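Local coordinates for CDP-4-keto-6-deoxy-D-glucose-3-dehydrase (Yersinia pseudotuberculosis, PDB 3BB8), which uses a pyridoxal 5'-phosphate cofactor and probably removes the C3 hydroxyl of CDP-4-keto-6-deoxy-D-glucose during lipopolysaccharide sugar biosynthesis, at residues A[40-49]-A[297-305]; A[186-196]-A[205-215]. The protein carries 1 engineered substitution. One frame throughout, in Å; residues are numbered along the deposited sequence.

Interaction 1: residues A[40-49]-A[297-305]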
ATOM      1  N   VAL A  40     -13.217  15.484  -9.109  1.00 44.36           N
ATOM      2  CA  VAL A  40     -13.849  16.022 -10.307  1.00 46.17           C
ATOM      3  C   VAL A  40     -13.337  15.179 -11.478  1.00 45.89           C
ATOM      4  O   VAL A  40     -12.281  15.457 -12.056  1.00 43.24           O
ATOM      5  CB  VAL A  40     -13.482  17.512 -10.527  1.00 47.24           C
ATOM      6  CG1 VAL A  40     -14.074  18.008 -11.840  1.00 46.26           C
ATOM      7  CG2 VAL A  40     -14.013  18.350  -9.368  1.00 48.86           C
ATOM      8  N   ILE A  41     -14.086  14.127 -11.793  1.00 45.98           N
ATOM      9  CA  ILE A  41     -13.731  13.222 -12.875  1.00 48.57           C
ATOM     10  C   ILE A  41     -14.794  13.239 -13.967  1.00 50.64           C
ATOM     11  O   ILE A  41     -15.939  13.627 -13.728  1.00 51.19           O
ATOM     12  CB  ILE A  41     -13.591  11.766 -12.376  1.00 46.81           C
ATOM     13  CG1 ILE A  41     -14.951  11.246 -11.899  1.00 45.26           C
ATOM     14  CG2 ILE A  41     -12.556  11.705 -11.258  1.00 47.17           C
ATOM     15  CD1 ILE A  41     -14.990   9.766 -11.605  1.00 44.11           C
ATOM     16  N   GLY A  42     -14.410  12.798 -15.159  1.00 51.93           N
ATOM     17  CA  GLY A  42     -15.334  12.772 -16.270  1.00 52.48           C
ATOM     18  C   GLY A  42     -15.048  11.696 -17.297  1.00 53.68           C
ATOM     19  O   GLY A  42     -14.421  10.673 -17.000  1.00 54.42           O
ATOM     20  N   THR A  43     -15.516  11.943 -18.517  1.00 53.20           N
ATOM     21  CA  THR A  43     -15.362  11.023 -19.636  1.00 51.72           C
ATOM     22  C   THR A  43     -13.965  10.432 -19.771  1.00 50.29           C
ATOM     23  O   THR A  43     -13.806   9.216 -19.813  1.00 50.15           O
ATOM     24  CB  THR A  43     -15.733  11.726 -20.952  1.00 52.61           C
ATOM     25  OG1 THR A  43     -17.073  12.225 -20.857  1.00 53.34           O
ATOM     26  CG2 THR A  43     -15.639  10.761 -22.117  1.00 51.81           C
ATOM     27  N   LYS A  44     -12.955  11.291 -19.833  1.00 49.83           N
ATOM     28  CA  LYS A  44     -11.585  10.831 -19.982  1.00 51.13           C
ATOM     29  C   LYS A  44     -11.176   9.818 -18.905  1.00 51.60           C
ATOM     30  O   LYS A  44     -10.637   8.755 -19.224  1.00 51.88           O
ATOM     31  CB  LYS A  44     -10.635  12.023 -19.959  1.00 53.29           C
ATOM     32  CG  LYS A  44      -9.249  11.719 -20.494  1.00 56.30           C
ATOM     33  CD  LYS A  44      -9.284  11.410 -21.989  1.00 59.83           C
ATOM     34  CE  LYS A  44      -7.878  11.271 -22.567  1.00 60.21           C
ATOM     35  NZ  LYS A  44      -7.890  11.234 -24.060  1.00 62.01           N
ATOM     36  N   GLU A  45     -11.440  10.138 -17.639  1.00 49.75           N
ATOM     37  CA  GLU A  45     -11.080   9.239 -16.550  1.00 48.16           C
ATOM     38  C   GLU A  45     -11.713   7.872 -16.726  1.00 48.33           C
ATOM     39  O   GLU A  45     -11.016   6.859 -16.690  1.00 47.39           O
ATOM     40  CB  GLU A  45     -11.498   9.803 -15.185  1.00 46.42           C
ATOM     41  CG  GLU A  45     -10.699  11.014 -14.695  1.00 45.87           C
ATOM     42  CD  GLU A  45     -11.033  12.281 -15.455  1.00 45.07           C
ATOM     43  OE1 GLU A  45     -12.191  12.406 -15.898  1.00 47.43           O
ATOM     44  OE2 GLU A  45     -10.155  13.154 -15.604  1.00 43.22           O
ATOM     45  N   LEU A  46     -13.028   7.835 -16.918  1.00 48.71           N
ATOM     46  CA  LEU A  46     -13.708   6.555 -17.075  1.00 49.27           C
ATOM     47  C   LEU A  46     -13.244   5.799 -18.307  1.00 49.46           C
ATOM     48  O   LEU A  46     -13.171   4.570 -18.295  1.00 49.45           O
ATOM     49  CB  LEU A  46     -15.227   6.735 -17.139  1.00 49.43           C
ATOM     50  CG  LEU A  46     -15.934   7.009 -15.806  1.00 50.81           C
ATOM     51  CD1 LEU A  46     -15.712   8.458 -15.409  1.00 50.09           C
ATOM     52  CD2 LEU A  46     -17.424   6.714 -15.938  1.00 48.51           C
ATOM     53  N   GLN A  47     -12.925   6.529 -19.369  1.00 50.27           N
ATOM     54  CA  GLN A  47     -12.481   5.886 -20.595  1.00 50.01           C
ATOM     55  C   GLN A  47     -11.160   5.150 -20.383  1.00 50.22           C
ATOM     56  O   GLN A  47     -11.068   3.940 -20.639  1.00 48.30           O
ATOM     57  CB  GLN A  47     -12.347   6.912 -21.717  1.00 51.37           C
ATOM     58  CG  GLN A  47     -13.689   7.463 -22.189  1.00 53.55           C
ATOM     59  CD  GLN A  47     -13.571   8.329 -23.429  1.00 53.19           C
ATOM     60  OE1 GLN A  47     -12.795   9.285 -23.462  1.00 52.87           O
ATOM     61  NE2 GLN A  47     -14.349   7.999 -24.458  1.00 53.74           N
ATOM     62  N   LEU A  48     -10.147   5.871 -19.905  1.00 48.51           N
ATOM     63  CA  LEU A  48      -8.849   5.259 -19.666  1.00 47.88           C
ATOM     64  C   LEU A  48      -8.948   4.068 -18.710  1.00 47.99           C
ATOM     65  O   LEU A  48      -8.366   3.018 -18.973  1.00 47.89           O
ATOM     66  CB  LEU A  48      -7.850   6.289 -19.129  1.00 44.58           C
ATOM     67  CG  LEU A  48      -7.573   7.476 -20.054  1.00 44.94           C
ATOM     68  CD1 LEU A  48      -6.251   8.129 -19.669  1.00 43.45           C
ATOM     69  CD2 LEU A  48      -7.505   7.003 -21.502  1.00 46.23           C
ATOM     70  N   MET A  49      -9.687   4.210 -17.614  1.00 47.40           N
ATOM     71  CA  MET A  49      -9.806   3.090 -16.689  1.00 48.80           C
ATOM     72  C   MET A  49     -10.353   1.867 -17.416  1.00 48.18           C
ATOM     73  O   MET A  49     -10.014   0.730 -17.081  1.00 47.18           O
ATOM     74  CB  MET A  49     -10.705   3.446 -15.506  1.00 47.56           C
ATOM     75  CG  MET A  49     -10.071   4.438 -14.556  1.00 49.12           C
ATOM     76  SD  MET A  49     -10.955   4.513 -13.002  1.00 50.10           S
ATOM     77  CE  MET A  49     -12.386   5.506 -13.494  1.00 49.88           C
ATOM     78  N   ALA A 297      -4.271   4.833 -14.813  1.00 35.48           N
ATOM     79  CA  ALA A 297      -5.093   5.396 -15.882  1.00 37.99           C
ATOM     80  C   ALA A 297      -5.877   6.610 -15.398  1.00 39.04           C
ATOM     81  O   ALA A 297      -5.793   7.695 -15.988  1.00 40.12           O
ATOM     82  CB  ALA A 297      -6.059   4.331 -16.412  1.00 37.25           C
ATOM     83  N   CYS A 298      -6.641   6.415 -14.324  1.00 38.36           N
ATOM     84  CA  CYS A 298      -7.447   7.482 -13.753  1.00 37.64           C
ATOM     85  C   CYS A 298      -6.556   8.686 -13.517  1.00 37.12           C
ATOM     86  O   CYS A 298      -6.895   9.801 -13.895  1.00 38.62           O
ATOM     87  CB  CYS A 298      -8.078   7.019 -12.438  1.00 38.67           C
ATOM     88  SG  CYS A 298      -9.358   8.117 -11.768  1.00 40.01           S
ATOM     89  N   GLY A 299      -5.401   8.454 -12.913  1.00 37.19           N
ATOM     90  CA  GLY A 299      -4.480   9.541 -12.651  1.00 37.29           C
ATOM     91  C   GLY A 299      -4.006  10.240 -13.910  1.00 38.81           C
ATOM     92  O   GLY A 299      -3.865  11.460 -13.929  1.00 36.72           O
ATOM     93  N   LEU A 300      -3.756   9.474 -14.972  1.00 41.15           N
ATOM     94  CA  LEU A 300      -3.281  10.063 -16.228  1.00 40.34           C
ATOM     95  C   LEU A 300      -4.306  11.044 -16.788  1.00 40.09           C
ATOM     96  O   LEU A 300      -3.957  12.167 -17.144  1.00 40.41           O
ATOM     97  CB  LEU A 300      -2.972   8.974 -17.260  1.00 38.47           C
ATOM     98  CG  LEU A 300      -2.338   9.470 -18.566  1.00 37.10           C
ATOM     99  CD1 LEU A 300      -1.038  10.211 -18.287  1.00 34.95           C
ATOM    100  CD2 LEU A 300      -2.090   8.286 -19.473  1.00 37.09           C
ATOM    101  N   ALA A 301      -5.565  10.622 -16.855  1.00 40.80           N
ATOM    102  CA  ALA A 301      -6.638  11.491 -17.344  1.00 42.54           C
ATOM    103  C   ALA A 301      -6.662  12.776 -16.511  1.00 44.23           C
ATOM    104  O   ALA A 301      -6.656  13.885 -17.054  1.00 46.26           O
ATOM    105  CB  ALA A 301      -7.993  10.774 -17.240  1.00 41.79           C
ATOM    106  N   GLN A 302      -6.680  12.608 -15.189  1.00 44.85           N
ATOM    107  CA  GLN A 302      -6.696  13.726 -14.251  1.00 44.70           C
ATOM    108  C   GLN A 302      -5.575  14.726 -14.539  1.00 45.30           C
ATOM    109  O   GLN A 302      -5.758  15.934 -14.399  1.00 44.22           O
ATOM    110  CB  GLN A 302      -6.540  13.216 -12.807  1.00 44.50           C
ATOM    111  CG  GLN A 302      -7.723  12.443 -12.229  1.00 43.12           C
ATOM    112  CD  GLN A 302      -8.861  13.347 -11.766  1.00 44.46           C
ATOM    113  OE1 GLN A 302      -9.698  13.776 -12.562  1.00 42.74           O
ATOM    114  NE2 GLN A 302      -8.887  13.645 -10.473  1.00 41.19           N
ATOM    115  N   LEU A 303      -4.410  14.225 -14.934  1.00 47.01           N
ATOM    116  CA  LEU A 303      -3.275  15.099 -15.215  1.00 50.44           C
ATOM    117  C   LEU A 303      -3.558  16.162 -16.276  1.00 52.67           C
ATOM    118  O   LEU A 303      -2.898  17.200 -16.318  1.00 53.07           O
ATOM    119  CB  LEU A 303      -2.054  14.275 -15.630  1.00 50.06           C
ATOM    120  CG  LEU A 303      -1.174  13.758 -14.487  1.00 50.75           C
ATOM    121  CD1 LEU A 303      -0.037  12.918 -15.055  1.00 52.19           C
ATOM    122  CD2 LEU A 303      -0.611  14.934 -13.700  1.00 47.23           C
ATOM    123  N   GLU A 304      -4.530  15.911 -17.138  1.00 53.99           N
ATOM    124  CA  GLU A 304      -4.843  16.895 -18.158  1.00 58.70           C
ATOM    125  C   GLU A 304      -5.496  18.114 -17.503  1.00 58.99           C
ATOM    126  O   GLU A 304      -5.194  19.260 -17.846  1.00 58.67           O
ATOM    127  CB  GLU A 304      -5.789  16.292 -19.203  1.00 61.85           C
ATOM    128  CG  GLU A 304      -5.217  15.086 -19.947  1.00 66.93           C
ATOM    129  CD  GLU A 304      -6.192  14.504 -20.964  1.00 69.31           C
ATOM    130  OE1 GLU A 304      -6.631  15.254 -21.866  1.00 70.96           O
ATOM    131  OE2 GLU A 304      -6.520  13.301 -20.864  1.00 70.09           O
ATOM    132  N   ARG A 305      -6.362  17.849 -16.527  1.00 58.37           N
ATOM    133  CA  ARG A 305      -7.114  18.887 -15.828  1.00 57.72           C
ATOM    134  C   ARG A 305      -6.405  19.566 -14.656  1.00 56.79           C
ATOM    135  O   ARG A 305      -6.964  20.472 -14.046  1.00 57.47           O
ATOM    136  CB  ARG A 305      -8.440  18.283 -15.349  1.00 57.42           C
ATOM    137  CG  ARG A 305      -9.042  17.360 -16.401  1.00 60.05           C
ATOM    138  CD  ARG A 305     -10.196  16.503 -15.906  1.00 61.44           C
ATOM    139  NE  ARG A 305     -11.466  17.221 -15.895  1.00 63.73           N
ATOM    140  CZ  ARG A 305     -12.652  16.639 -16.059  1.00 63.94           C
ATOM    141  NH1 ARG A 305     -12.733  15.326 -16.255  1.00 62.28           N
ATOM    142  NH2 ARG A 305     -13.760  17.368 -16.016  1.00 63.72           N
TER

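Interaction 2: residues A[186-196]-A[205-215]. With PLP (pyridoxal-5'-phosphate), chain C.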
ATOM      1  N   LEU A 186      21.162  18.669   6.827  1.00 45.18           N
ATOM      2  CA  LEU A 186      20.026  17.821   7.143  1.00 43.29           C
ATOM      3  C   LEU A 186      19.274  17.451   5.876  1.00 41.15           C
ATOM      4  O   LEU A 186      19.215  18.238   4.929  1.00 40.70           O
ATOM      5  CB  LEU A 186      19.065  18.557   8.073  1.00 44.28           C
ATOM      6  CG  LEU A 186      19.602  19.101   9.393  1.00 46.91           C
ATOM      7  CD1 LEU A 186      18.525  19.954  10.053  1.00 45.66           C
ATOM      8  CD2 LEU A 186      20.024  17.950  10.300  1.00 46.94           C
ATOM      9  N   TRP A 187      18.711  16.245   5.868  1.00 38.16           N
ATOM     10  CA  TRP A 187      17.905  15.765   4.747  1.00 34.33           C
ATOM     11  C   TRP A 187      16.600  16.547   4.797  1.00 32.33           C
ATOM     12  O   TRP A 187      16.116  16.862   5.883  1.00 31.23           O
ATOM     13  CB  TRP A 187      17.562  14.278   4.920  1.00 33.60           C
ATOM     14  CG  TRP A 187      18.662  13.325   4.618  1.00 29.23           C
ATOM     15  CD1 TRP A 187      19.348  12.552   5.508  1.00 30.35           C
ATOM     16  CD2 TRP A 187      19.173  13.004   3.324  1.00 28.04           C
ATOM     17  NE1 TRP A 187      20.257  11.762   4.843  1.00 30.40           N
ATOM     18  CE2 TRP A 187      20.168  12.021   3.500  1.00 26.93           C
ATOM     19  CE3 TRP A 187      18.880  13.449   2.029  1.00 27.90           C
ATOM     20  CZ2 TRP A 187      20.870  11.476   2.433  1.00 28.69           C
ATOM     21  CZ3 TRP A 187      19.575  12.908   0.972  1.00 28.58           C
ATOM     22  CH2 TRP A 187      20.559  11.930   1.178  1.00 27.33           C
ATOM     23  N   LEU A 188      16.018  16.851   3.643  1.00 32.64           N
ATOM     24  CA  LEU A 188      14.748  17.573   3.629  1.00 33.35           C
ATOM     25  C   LEU A 188      13.657  16.866   2.824  1.00 33.01           C
ATOM     26  O   LEU A 188      13.795  16.670   1.610  1.00 31.47           O
ATOM     27  CB  LEU A 188      14.913  18.996   3.068  1.00 32.70           C
ATOM     28  CG  LEU A 188      13.558  19.724   2.927  1.00 33.58           C
ATOM     29  CD1 LEU A 188      13.038  20.070   4.311  1.00 27.69           C
ATOM     30  CD2 LEU A 188      13.685  20.983   2.074  1.00 31.76           C
ATOM     31  N   ILE A 189      12.566  16.499   3.491  1.00 32.59           N
ATOM     32  CA  ILE A 189      11.452  15.860   2.793  1.00 31.94           C
ATOM     33  C   ILE A 189      10.232  16.783   2.773  1.00 32.98           C
ATOM     34  O   ILE A 189       9.731  17.200   3.820  1.00 31.32           O
ATOM     35  CB  ILE A 189      11.056  14.516   3.439  1.00 30.89           C
ATOM     36  CG1 ILE A 189      12.180  13.500   3.229  1.00 31.97           C
ATOM     37  CG2 ILE A 189       9.768  13.983   2.803  1.00 27.44           C
ATOM     38  CD1 ILE A 189      12.028  12.241   4.009  1.00 28.28           C
ATOM     39  N   GLU A 190       9.772  17.098   1.567  1.00 32.67           N
ATOM     40  CA  GLU A 190       8.612  17.957   1.365  1.00 31.81           C
ATOM     41  C   GLU A 190       7.327  17.161   1.148  1.00 32.33           C
ATOM     42  O   GLU A 190       7.120  16.602   0.069  1.00 29.67           O
ATOM     43  CB  GLU A 190       8.800  18.824   0.123  1.00 33.84           C
ATOM     44  CG  GLU A 190       9.566  20.110   0.279  1.00 36.38           C
ATOM     45  CD  GLU A 190       9.657  20.833  -1.054  1.00 38.85           C
ATOM     46  OE1 GLU A 190      10.581  20.528  -1.841  1.00 42.37           O
ATOM     47  OE2 GLU A 190       8.788  21.684  -1.332  1.00 36.91           O
ATOM     48  N   ASP A 191       6.462  17.109   2.157  1.00 31.69           N
ATOM     49  CA  ASP A 191       5.181  16.429   2.005  1.00 28.77           C
ATOM     50  C   ASP A 191       4.280  17.429   1.276  1.00 29.12           C
ATOM     51  O   ASP A 191       3.839  18.422   1.858  1.00 29.31           O
ATOM     52  CB  ASP A 191       4.593  16.078   3.377  1.00 27.50           C
ATOM     53  CG  ASP A 191       3.212  15.429   3.282  1.00 28.92           C
ATOM     54  OD1 ASP A 191       2.793  14.798   4.282  1.00 29.01           O
ATOM     55  OD2 ASP A 191       2.545  15.555   2.225  1.00 26.31           O
ATOM     56  N   CYS A 192       4.037  17.161  -0.003  1.00 30.74           N
ATOM     57  CA  CYS A 192       3.213  17.999  -0.869  1.00 27.32           C
ATOM     58  C   CYS A 192       1.898  17.298  -1.178  1.00 27.89           C
ATOM     59  O   CYS A 192       1.275  17.565  -2.212  1.00 26.01           O
ATOM     60  CB  CYS A 192       3.943  18.267  -2.194  1.00 25.92           C
ATOM     61  SG  CYS A 192       5.539  19.087  -2.008  1.00 31.87           S
ATOM     62  N   CYS A 193       1.474  16.402  -0.291  1.00 26.77           N
ATOM     63  CA  CYS A 193       0.231  15.675  -0.514  1.00 27.55           C
ATOM     64  C   CYS A 193      -0.998  16.572  -0.675  1.00 28.73           C
ATOM     65  O   CYS A 193      -2.002  16.155  -1.260  1.00 27.68           O
ATOM     66  CB  CYS A 193       0.009  14.658   0.604  1.00 27.00           C
ATOM     67  SG  CYS A 193       1.137  13.223   0.493  1.00 29.42           S
ATOM     68  N   ASP A 194      -0.934  17.793  -0.153  1.00 28.69           N
ATOM     69  CA  ASP A 194      -2.064  18.714  -0.293  1.00 32.07           C
ATOM     70  C   ASP A 194      -1.616  19.966  -1.033  1.00 31.85           C
ATOM     71  O   ASP A 194      -2.319  20.983  -1.014  1.00 30.78           O
ATOM     72  CB  ASP A 194      -2.595  19.160   1.070  1.00 36.50           C
ATOM     73  CG  ASP A 194      -3.055  18.009   1.931  1.00 40.08           C
ATOM     74  OD1 ASP A 194      -3.713  17.085   1.416  1.00 40.91           O
ATOM     75  OD2 ASP A 194      -2.775  18.044   3.142  1.00 44.10           O
ATOM     76  N   ALA A 195      -0.455  19.893  -1.682  1.00 30.07           N
ATOM     77  CA  ALA A 195       0.090  21.057  -2.369  1.00 30.08           C
ATOM     78  C   ALA A 195       0.551  20.854  -3.812  1.00 31.34           C
ATOM     79  O   ALA A 195       1.549  21.445  -4.228  1.00 30.60           O
ATOM     80  CB  ALA A 195       1.238  21.628  -1.545  1.00 26.67           C
ATOM     81  N   LEU A 196      -0.160  20.036  -4.576  1.00 31.92           N
ATOM     82  CA  LEU A 196       0.230  19.818  -5.958  1.00 35.21           C
ATOM     83  C   LEU A 196      -0.050  21.091  -6.754  1.00 38.78           C
ATOM     84  O   LEU A 196      -1.205  21.529  -6.858  1.00 39.88           O
ATOM     85  CB  LEU A 196      -0.546  18.651  -6.562  1.00 33.13           C
ATOM     86  CG  LEU A 196      -0.155  18.306  -8.002  1.00 33.39           C
ATOM     87  CD1 LEU A 196       1.335  17.992  -8.075  1.00 33.40           C
ATOM     88  CD2 LEU A 196      -0.977  17.129  -8.484  1.00 31.67           C
ATOM     89  N   ALA A 205       6.518  23.372  -5.817  1.00 46.72           N
ATOM     90  CA  ALA A 205       6.669  22.758  -4.495  1.00 44.23           C
ATOM     91  C   ALA A 205       7.039  21.278  -4.566  1.00 42.61           C
ATOM     92  O   ALA A 205       6.434  20.515  -5.310  1.00 39.72           O
ATOM     93  CB  ALA A 205       5.386  22.924  -3.694  1.00 43.38           C
ATOM     94  N   GLY A 206       8.026  20.877  -3.772  1.00 42.50           N
ATOM     95  CA  GLY A 206       8.443  19.491  -3.762  1.00 43.52           C
ATOM     96  C   GLY A 206       9.768  19.287  -4.461  1.00 44.59           C
ATOM     97  O   GLY A 206      10.320  18.182  -4.468  1.00 43.37           O
ATOM     98  N   THR A 207      10.290  20.367  -5.031  1.00 44.72           N
ATOM     99  CA  THR A 207      11.551  20.311  -5.749  1.00 44.20           C
ATOM    100  C   THR A 207      12.650  21.126  -5.069  1.00 43.57           C
ATOM    101  O   THR A 207      13.691  21.393  -5.666  1.00 43.35           O
ATOM    102  CB  THR A 207      11.361  20.795  -7.197  1.00 43.71           C
ATOM    103  OG1 THR A 207      11.196  22.217  -7.216  1.00 45.23           O
ATOM    104  CG2 THR A 207      10.110  20.164  -7.795  1.00 44.21           C
ATOM    105  N   PHE A 208      12.425  21.513  -3.819  1.00 41.98           N
ATOM    106  CA  PHE A 208      13.428  22.281  -3.089  1.00 41.70           C
ATOM    107  C   PHE A 208      14.239  21.339  -2.210  1.00 42.05           C
ATOM    108  O   PHE A 208      15.401  21.602  -1.896  1.00 41.21           O
ATOM    109  CB  PHE A 208      12.778  23.344  -2.194  1.00 43.20           C
ATOM    110  CG  PHE A 208      12.014  24.409  -2.945  1.00 45.18           C
ATOM    111  CD1 PHE A 208      10.835  24.103  -3.617  1.00 44.61           C
ATOM    112  CD2 PHE A 208      12.462  25.730  -2.947  1.00 46.65           C
ATOM    113  CE1 PHE A 208      10.111  25.092  -4.279  1.00 46.24           C
ATOM    114  CE2 PHE A 208      11.745  26.727  -3.606  1.00 45.64           C
ATOM    115  CZ  PHE A 208      10.565  26.405  -4.273  1.00 46.88           C
ATOM    116  N   GLY A 209      13.614  20.239  -1.804  1.00 41.92           N
ATOM    117  CA  GLY A 209      14.300  19.287  -0.952  1.00 41.04           C
ATOM    118  C   GLY A 209      14.762  18.040  -1.677  1.00 40.45           C
ATOM    119  O   GLY A 209      14.706  17.958  -2.904  1.00 37.82           O
ATOM    120  N   ASP A 210      15.208  17.054  -0.908  1.00 40.13           N
ATOM    121  CA  ASP A 210      15.685  15.812  -1.491  1.00 41.95           C
ATOM    122  C   ASP A 210      14.572  14.914  -2.026  1.00 40.97           C
ATOM    123  O   ASP A 210      14.674  14.415  -3.142  1.00 43.68           O
ATOM    124  CB  ASP A 210      16.538  15.070  -0.472  1.00 42.88           C
ATOM    125  CG  ASP A 210      17.612  15.955   0.117  1.00 45.40           C
ATOM    126  OD1 ASP A 210      17.388  16.532   1.202  1.00 47.96           O
ATOM    127  OD2 ASP A 210      18.674  16.094  -0.519  1.00 48.02           O
ATOM    128  N   ILE A 211      13.514  14.702  -1.248  1.00 39.92           N
ATOM    129  CA  ILE A 211      12.407  13.866  -1.713  1.00 37.93           C
ATOM    130  C   ILE A 211      11.085  14.622  -1.596  1.00 36.25           C
ATOM    131  O   ILE A 211      10.905  15.436  -0.702  1.00 36.93           O
ATOM    132  CB  ILE A 211      12.245  12.568  -0.881  1.00 37.45           C
ATOM    133  CG1 ILE A 211      13.591  11.884  -0.639  1.00 36.15           C
ATOM    134  CG2 ILE A 211      11.305  11.629  -1.607  1.00 33.61           C
ATOM    135  CD1 ILE A 211      14.102  11.107  -1.810  1.00 40.44           C
ATOM    136  N   GLY A 212      10.166  14.335  -2.509  1.00 36.44           N
ATOM    137  CA  GLY A 212       8.855  14.955  -2.481  1.00 34.96           C
ATOM    138  C   GLY A 212       7.790  13.864  -2.523  1.00 35.96           C
ATOM    139  O   GLY A 212       8.035  12.779  -3.068  1.00 35.30           O
ATOM    140  N   THR A 213       6.620  14.136  -1.945  1.00 33.26           N
ATOM    141  CA  THR A 213       5.524  13.166  -1.924  1.00 31.15           C
ATOM    142  C   THR A 213       4.204  13.871  -2.216  1.00 31.77           C
ATOM    143  O   THR A 213       4.036  15.051  -1.901  1.00 31.49           O
ATOM    144  CB  THR A 213       5.402  12.496  -0.545  1.00 30.07           C
ATOM    145  OG1 THR A 213       5.109  13.497   0.440  1.00 31.44           O
ATOM    146  CG2 THR A 213       6.701  11.800  -0.169  1.00 29.02           C
ATOM    147  N   VAL A 214       3.272  13.150  -2.824  1.00 30.16           N
ATOM    148  CA  VAL A 214       1.967  13.708  -3.144  1.00 29.56           C
ATOM    149  C   VAL A 214       0.953  12.579  -3.003  1.00 29.93           C
ATOM    150  O   VAL A 214       1.318  11.394  -3.069  1.00 29.14           O
ATOM    151  CB  VAL A 214       1.937  14.284  -4.597  1.00 30.53           C
ATOM    152  CG1 VAL A 214       2.052  13.164  -5.611  1.00 29.73           C
ATOM    153  CG2 VAL A 214       0.650  15.076  -4.820  1.00 29.86           C
ATOM    154  N   SER A 215      -0.311  12.940  -2.798  1.00 27.49           N
ATOM    155  CA  SER A 215      -1.379  11.957  -2.628  1.00 25.90           C
ATOM    156  C   SER A 215      -2.464  12.025  -3.705  1.00 25.16           C
ATOM    157  O   SER A 215      -2.726  13.088  -4.254  1.00 27.01           O
ATOM    158  CB  SER A 215      -2.036  12.155  -1.261  1.00 24.15           C
ATOM    159  OG  SER A 215      -3.278  11.473  -1.196  1.00 19.95           O
TER
HETATM  160  N1  PLP C 500      -0.071  14.202   4.369  1.00 36.22           N
HETATM  161  C2  PLP C 500      -1.054  15.168   4.229  1.00 38.72           C
HETATM  162  C2A PLP C 500      -0.726  16.582   4.689  1.00 34.87           C
HETATM  163  C3  PLP C 500      -2.318  14.818   3.666  1.00 37.58           C
HETATM  164  O3  PLP C 500      -3.306  15.727   3.515  1.00 42.26           O
HETATM  165  C4  PLP C 500      -2.570  13.447   3.235  1.00 38.87           C
HETATM  166  C4A PLP C 500      -3.965  13.124   2.594  1.00 40.82           C
HETATM  167  C5  PLP C 500      -1.516  12.492   3.418  1.00 36.77           C
HETATM  168  C6  PLP C 500      -0.261  12.922   3.998  1.00 36.10           C
HETATM  169  C5A PLP C 500      -1.546  11.038   3.057  1.00 33.12           C
HETATM  170  O4P PLP C 500      -2.262  10.756   1.938  1.00 28.67           O
HETATM  171  P   PLP C 500      -3.264   9.512   1.764  1.00 28.86           P
HETATM  172  O1P PLP C 500      -3.428   9.327   0.269  1.00 27.71           O
HETATM  173  O2P PLP C 500      -4.665   9.994   2.467  1.00 30.42           O
HETATM  174  O3P PLP C 500      -2.696   8.274   2.465  1.00 26.52           O

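Interaction 1: residues A[40-49]-A[297-305]
Glu45 sits as a knob in a hole made by Cys298, Ala301, Gln302 and Arg305, and its side chain can be traced atom by atom across the helix pair. Glu45 CB lies 4.2 Å from Ala301 CB. One step out, Glu45 CG closes to 3.7 Å from Ala301 CB. The chain then bends (chi2 73°), bringing the carboxylate to Arg305 while Glu45 OE2 stays beside the Ala301 methyl. Glu45 OE1 forms a salt bridge with Arg305 NH1 at 3.0 Å, while Glu45 OE2 rests 3.4 Å from Arg305 CD; the carboxylate and guanidinium planes are 37° apart. Val40 O stands over one face of the Arg305 guanidinium, 4.1 Å above its plane. Further along, the seam is apolar: Leu48 CB meets Ala297 CB at 3.8 Å, and Met49 SD approaches Cys298 CB to 3.9 Å. The axes of helix segments 43-49 and 297-305 come within 7.9 Å at 151°, a close approach consistent with the small Ala297 and Ala301 at the seam. Ser53 and Leu58 of the second subunit pack on Met49 and Cys298, respectively. The arrangement is a nearly antiparallel helix pair, locked at one end by a salt bridge, lying against the subunit interface of an aspartate aminotransferase fold.

Interaction 2: residues A[186-196]-A[205-215]
Glu190 OE1 accepts two backbone N-H groups from the loop before strand 211-215. Phe208 N reaches Glu190 OE1 on the syn side at 2.9 Å, 20° out of the carboxylate plane, and Gly209 N on the anti side at 3.0 Å, 31° out. Two donors from consecutive residues fix both the buried carboxylate and the turn of the loop. Asp210 does the converse job: its OD1 takes the N-H of Leu188 nearly end-on, at 2.8 Å, and its carboxylate stands almost perpendicular to the Trp187 ring, near the ring's edge. The strands pair in parallel, Glu190 N bonding to Ile211 O at 3.0 Å and Thr213 N to Glu190 O at 3.2 Å. The cofactor lies at the C-terminal ends of both strands. Asp191 CG is trans to the backbone N (chi1 177°), which carries OD1 to 2.9 Å from PLP N1; Thr123 also bonds OD1, while OD2 accepts Cys193 N in an Asx turn. Ser215 OG donates to PLP O1P at 2.6 Å. An aspartate held on both oxygens and bonded to the pyridine nitrogen would be expected to keep that nitrogen protonated, and so the ring electron-withdrawing, as in other fold-type I PLP enzymes.

Along the chain the order is 40-49, 186-196, 205-215, 297-305, so interaction 1 joins segments that enclose interaction 2 in sequence. They share no element: interaction 1 pairs helices 43-55 and 293-323, whereas interaction 2 joins neighbouring parallel strands of the large mixed sheet. Their centres are 24 Å apart and their nearest atoms about 6 Å apart, without touching. They come nearest between the side chains of Leu196 and Leu303; the Gln302 and Ser215 side chains are about 11 Å apart. Interaction 1 borders the second subunit, and that subunit also reaches the PLP beside interaction 2 through its Trp247, so the cofactor site draws on both chains of the dimer.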